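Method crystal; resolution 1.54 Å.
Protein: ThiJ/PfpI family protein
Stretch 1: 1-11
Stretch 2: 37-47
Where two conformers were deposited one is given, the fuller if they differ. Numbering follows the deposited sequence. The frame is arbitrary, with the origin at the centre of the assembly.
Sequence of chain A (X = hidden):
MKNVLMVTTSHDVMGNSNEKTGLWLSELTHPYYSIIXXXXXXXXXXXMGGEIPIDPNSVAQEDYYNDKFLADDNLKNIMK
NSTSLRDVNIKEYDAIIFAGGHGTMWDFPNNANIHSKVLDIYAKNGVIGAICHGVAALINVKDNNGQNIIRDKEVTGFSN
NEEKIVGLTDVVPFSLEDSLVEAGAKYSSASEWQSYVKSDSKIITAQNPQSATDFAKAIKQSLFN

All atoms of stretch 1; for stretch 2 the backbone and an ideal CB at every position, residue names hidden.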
# COMPACT_ATOMS: atom_id res chain seq x y z
N MET A 1 5.47 -4.67 22.54
CA MET A 1 4.42 -4.99 21.53
C MET A 1 4.39 -3.89 20.48
O MET A 1 4.23 -2.72 20.81
CB MET A 1 3.06 -5.12 22.21
CG MET A 1 1.93 -5.55 21.28
SD MET A 1 2.05 -7.27 20.72
CE MET A 1 1.17 -8.14 22.00
N LYS A 2 4.55 -4.27 19.21
CA LYS A 2 4.44 -3.33 18.10
C LYS A 2 3.05 -3.47 17.50
O LYS A 2 2.46 -4.54 17.53
CB LYS A 2 5.50 -3.60 17.04
CG LYS A 2 6.95 -3.40 17.49
CD LYS A 2 7.29 -1.93 17.63
CE LYS A 2 8.72 -1.75 18.12
NZ LYS A 2 9.00 -0.32 18.45
N ASN A 3 2.53 -2.38 16.97
CA ASN A 3 1.21 -2.39 16.34
C ASN A 3 1.27 -1.75 14.97
O ASN A 3 1.67 -0.60 14.83
CB ASN A 3 0.19 -1.68 17.23
CG ASN A 3 -0.23 -2.53 18.41
OD1 ASN A 3 -1.04 -3.44 18.28
ND2 ASN A 3 0.34 -2.22 19.57
N VAL A 4 0.88 -2.53 13.95
CA VAL A 4 1.00 -2.12 12.56
C VAL A 4 -0.38 -2.03 11.92
O VAL A 4 -1.20 -2.93 12.07
CB VAL A 4 1.85 -3.14 11.77
CG1 VAL A 4 1.94 -2.77 10.29
CG2 VAL A 4 3.25 -3.26 12.39
N LEU A 5 -0.63 -0.94 11.20
CA LEU A 5 -1.88 -0.74 10.46
C LEU A 5 -1.65 -0.97 8.97
O LEU A 5 -0.84 -0.29 8.36
CB LEU A 5 -2.43 0.67 10.71
CG LEU A 5 -3.80 0.93 10.07
CD1 LEU A 5 -4.86 0.11 10.75
CD2 LEU A 5 -4.11 2.40 10.13
N MET A 6 -2.38 -1.91 8.39
CA MET A 6 -2.33 -2.17 6.96
C MET A 6 -3.62 -1.66 6.36
O MET A 6 -4.71 -1.89 6.91
CB MET A 6 -2.12 -3.66 6.67
CG MET A 6 -0.78 -4.19 7.14
SD MET A 6 -0.42 -5.85 6.51
CE MET A 6 -0.12 -5.51 4.78
N VAL A 7 -3.49 -0.95 5.23
CA VAL A 7 -4.58 -0.25 4.58
C VAL A 7 -4.77 -0.72 3.14
O VAL A 7 -3.82 -0.75 2.35
CB VAL A 7 -4.32 1.28 4.56
CG1 VAL A 7 -5.47 2.03 3.92
CG2 VAL A 7 -4.09 1.80 5.96
N THR A 8 -6.01 -1.04 2.78
CA THR A 8 -6.35 -1.45 1.42
C THR A 8 -7.29 -0.49 0.75
O THR A 8 -8.01 0.27 1.42
CB THR A 8 -7.04 -2.82 1.36
OG1 THR A 8 -8.41 -2.67 1.74
CG2 THR A 8 -6.34 -3.84 2.25
N THR A 9 -7.29 -0.53 -0.57
CA THR A 9 -8.30 0.12 -1.37
C THR A 9 -9.70 -0.45 -1.11
O THR A 9 -9.83 -1.58 -0.64
CB THR A 9 -7.96 -0.02 -2.88
OG1 THR A 9 -8.85 0.77 -3.67
CG2 THR A 9 -8.06 -1.47 -3.32
N SER A 10 -10.71 0.35 -1.45
CA SER A 10 -12.12 -0.07 -1.48
C SER A 10 -12.71 0.04 -2.89
O SER A 10 -13.89 -0.25 -3.11
CB SER A 10 -12.94 0.78 -0.51
OG SER A 10 -12.62 0.45 0.84
N HIS A 11 -11.88 0.48 -3.84
CA HIS A 11 -12.34 0.76 -5.20
C HIS A 11 -12.28 -0.45 -6.11
O HIS A 11 -11.21 -1.03 -6.31
CB HIS A 11 -11.51 1.88 -5.81
CG HIS A 11 -12.10 2.45 -7.06
ND1 HIS A 11 -13.04 3.46 -7.04
CD2 HIS A 11 -11.92 2.13 -8.36
CE1 HIS A 11 -13.39 3.75 -8.28
NE2 HIS A 11 -12.74 2.94 -9.10
N UNK A 37 3.99 -11.62 14.48
CA UNK A 37 4.48 -12.60 15.43
C UNK A 37 3.93 -12.26 16.81
O UNK A 37 3.07 -11.39 16.91
CB UNK A 37 6.01 -12.64 15.44
N UNK A 38 4.37 -12.95 17.85
CA UNK A 38 3.76 -12.76 19.17
C UNK A 38 4.02 -11.37 19.74
O UNK A 38 3.34 -10.96 20.69
CB UNK A 38 4.28 -13.82 20.14
N UNK A 39 4.97 -10.64 19.16
CA UNK A 39 5.26 -9.29 19.63
C UNK A 39 4.92 -8.19 18.61
O UNK A 39 5.19 -7.01 18.86
CB UNK A 39 6.74 -9.20 20.00
N UNK A 40 4.32 -8.57 17.50
CA UNK A 40 3.87 -7.60 16.49
C UNK A 40 2.45 -7.91 16.05
O UNK A 40 2.19 -8.95 15.43
CB UNK A 40 4.81 -7.60 15.28
N UNK A 41 1.56 -6.99 16.37
CA UNK A 41 0.15 -7.10 16.01
C UNK A 41 -0.12 -6.34 14.72
O UNK A 41 0.44 -5.28 14.51
CB UNK A 41 -0.74 -6.57 17.14
N UNK A 42 -0.97 -6.90 13.86
CA UNK A 42 -1.37 -6.21 12.64
C UNK A 42 -2.88 -6.08 12.59
O UNK A 42 -3.60 -7.08 12.71
CB UNK A 42 -0.86 -6.95 11.40
N UNK A 43 -3.33 -4.85 12.38
CA UNK A 43 -4.74 -4.57 12.13
C UNK A 43 -4.90 -4.15 10.68
O UNK A 43 -4.03 -3.51 10.13
CB UNK A 43 -5.27 -3.49 13.07
N UNK A 44 -6.01 -4.54 10.08
CA UNK A 44 -6.29 -4.26 8.68
C UNK A 44 -7.53 -3.39 8.55
O UNK A 44 -8.53 -3.65 9.22
CB UNK A 44 -6.47 -5.56 7.89
N UNK A 45 -7.44 -2.37 7.71
CA UNK A 45 -8.58 -1.53 7.36
C UNK A 45 -8.63 -1.28 5.87
O UNK A 45 -7.63 -1.46 5.16
CB UNK A 45 -8.52 -0.20 8.11
N UNK A 46 -9.79 -0.86 5.38
CA UNK A 46 -9.92 -0.38 4.02
C UNK A 46 -10.37 1.06 4.04
O UNK A 46 -10.73 1.60 5.08
CB UNK A 46 -10.90 -1.24 3.22
N UNK A 47 -10.34 1.70 2.89
CA UNK A 47 -10.77 3.09 2.81
C UNK A 47 -12.21 3.26 3.27
O UNK A 47 -12.51 4.12 4.09
CB UNK A 47 -10.61 3.61 1.38

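Two parallel strands, 2-8 and 40-46, run side by side with axes 4.6 Å apart at closest approach, so most positions of the second stretch are read against a neighbour in register and a ladder of backbone hydrogen bonds.

Position 37 has nothing of stretch 1 near its CB. It opens a type I turn, where a side chain able to accept from the following amides fits: Asp, Asn, Ser or Thr. It is Asp37, whose OD1 accepts from the backbone N of 39 at 2.8 Å.

At position 38 the CB points away, and phi/psi of -67/-14 suits many residues, polar ones especially. Lys38 has an extended chain, chi2 to chi4 all t.

Position 39 points sideways, with CB 5.0 Å from Met1 CA. It is the third residue of the turn, with phi/psi of -114/5, where Asn, Asp, Ser and others are at ease. Asn39 is found, and its backbone O accepts from Lys2 N at 2.8 Å, as it could with any side chain.

Position 40 enters the strand on the face that holds Lys2 and Val4, its CB 4.4 Å from Lys2 CB. Beta-branched or other aliphatic residues would suit. Ile40 sets CG2 3.9 Å from Val4 CG2 and CG1 4.0 Å from Lys2 CB, the aliphatic root of the lysine.

Position 41 turns to the other face, where the ideal CB is 3.3 Å from Asn3 OD1. An acceptor this near asks for a donor: Asn, Gln, Ser or Thr are candidates. In the deposited Asn41, ND2 makes a weak bond to Asn3 OD1 (3.0 Å, 132°) and also donates to the side chain of 43. The backbone is firmer, Asn41 N to Lys2 O at 2.9 Å and Val4 N to Asn41 O at 2.8 Å.

Position 42 lies beside Val4, with Met6 SD 5.0 Å from the ideal CB; Val, Ile or Leu would fill this greasy groove. Ile42 brings CG2 to 3.6 Å from Met6 CG and CG1 to 4.2 Å from Val4 CB.

Position 43 has only Leu5 CD1 as a side-chain neighbour, so stretch 1 would accept an aliphatic or a polar residue. Asp43 rests CB 4.3 Å from Leu5 CD1 and sends its carboxylate back to 41, where Asn41 ND2 donates to Asp43 OD1 at 3.2 Å.

Position 44 pairs with Met6, again inviting an aliphatic. Ile44 sets CG1 4.3 Å from Met6 CB.

Position 45 faces Leu5 and Val7, and a compact branched residue should bridge them. Val45 does so: CG2 is 4.0 Å from Leu5 CD1 and 3.8 Å from Val7 CG2, and CG1 is also 4.0 Å from Leu5 CD1.

Position 46 is cramped, its ideal CB 3.2 Å from Thr8 OG1 and 3.4 Å from Ser10 OG. Small residues fit best: Gly, Ala or Ser. Ser46 is found, with OG 3.3 Å from Ser10 OG.

Position 47 leaves the strand, its CB sideways and 3.8 Å from Ser10 OG; several aliphatics could serve. Ile47 reaches back, CD1 4.3 Å from Val7 CG1, while its N makes a weak bond to Thr8 O at 3.1 Å.

Stretch 2 (37-47) DKNINIDIVSI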
# COMPACT_ATOMS: atom_id res chain seq x y z
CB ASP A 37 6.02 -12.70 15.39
CG ASP A 37 6.74 -11.43 15.85
OD1 ASP A 37 6.20 -10.66 16.66
OD2 ASP A 37 7.89 -11.24 15.41
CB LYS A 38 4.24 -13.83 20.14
CG LYS A 38 3.60 -15.19 19.84
CD LYS A 38 4.07 -16.26 20.78
CE LYS A 38 3.39 -17.58 20.47
NZ LYS A 38 3.82 -18.64 21.41
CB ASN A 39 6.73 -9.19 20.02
CG ASN A 39 7.03 -9.99 21.28
OD1 ASN A 39 6.28 -9.95 22.25
ND2 ASN A 39 8.12 -10.75 21.25
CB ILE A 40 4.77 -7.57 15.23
CG1 ILE A 40 6.22 -7.27 15.59
CG2 ILE A 40 4.28 -6.49 14.27
CD1 ILE A 40 7.18 -7.46 14.43
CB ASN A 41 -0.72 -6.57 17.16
CG ASN A 41 -2.19 -6.50 16.80
OD1 ASN A 41 -2.87 -7.52 16.78
ND2 ASN A 41 -2.68 -5.28 16.54
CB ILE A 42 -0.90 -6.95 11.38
CG1 ILE A 42 0.62 -7.13 11.41
CG2 ILE A 42 -1.32 -6.16 10.13
CD1 ILE A 42 1.17 -7.94 10.25
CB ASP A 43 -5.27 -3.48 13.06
CG ASP A 43 -5.26 -3.89 14.52
OD1 ASP A 43 -5.33 -5.10 14.82
OD2 ASP A 43 -5.20 -3.00 15.39
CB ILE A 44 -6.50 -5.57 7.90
CG1 ILE A 44 -5.22 -6.43 7.95
CG2 ILE A 44 -6.90 -5.31 6.45
CD1 ILE A 44 -5.43 -7.87 7.52
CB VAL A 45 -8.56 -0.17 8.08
CG1 VAL A 45 -8.64 -0.37 9.58
CG2 VAL A 45 -7.32 0.64 7.70
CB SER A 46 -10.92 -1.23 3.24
OG SER A 46 -12.24 -1.06 3.73
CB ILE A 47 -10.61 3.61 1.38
CG1 ILE A 47 -9.13 3.67 0.99
CG2 ILE A 47 -11.24 5.00 1.24
CD1 ILE A 47 -8.25 4.58 1.87
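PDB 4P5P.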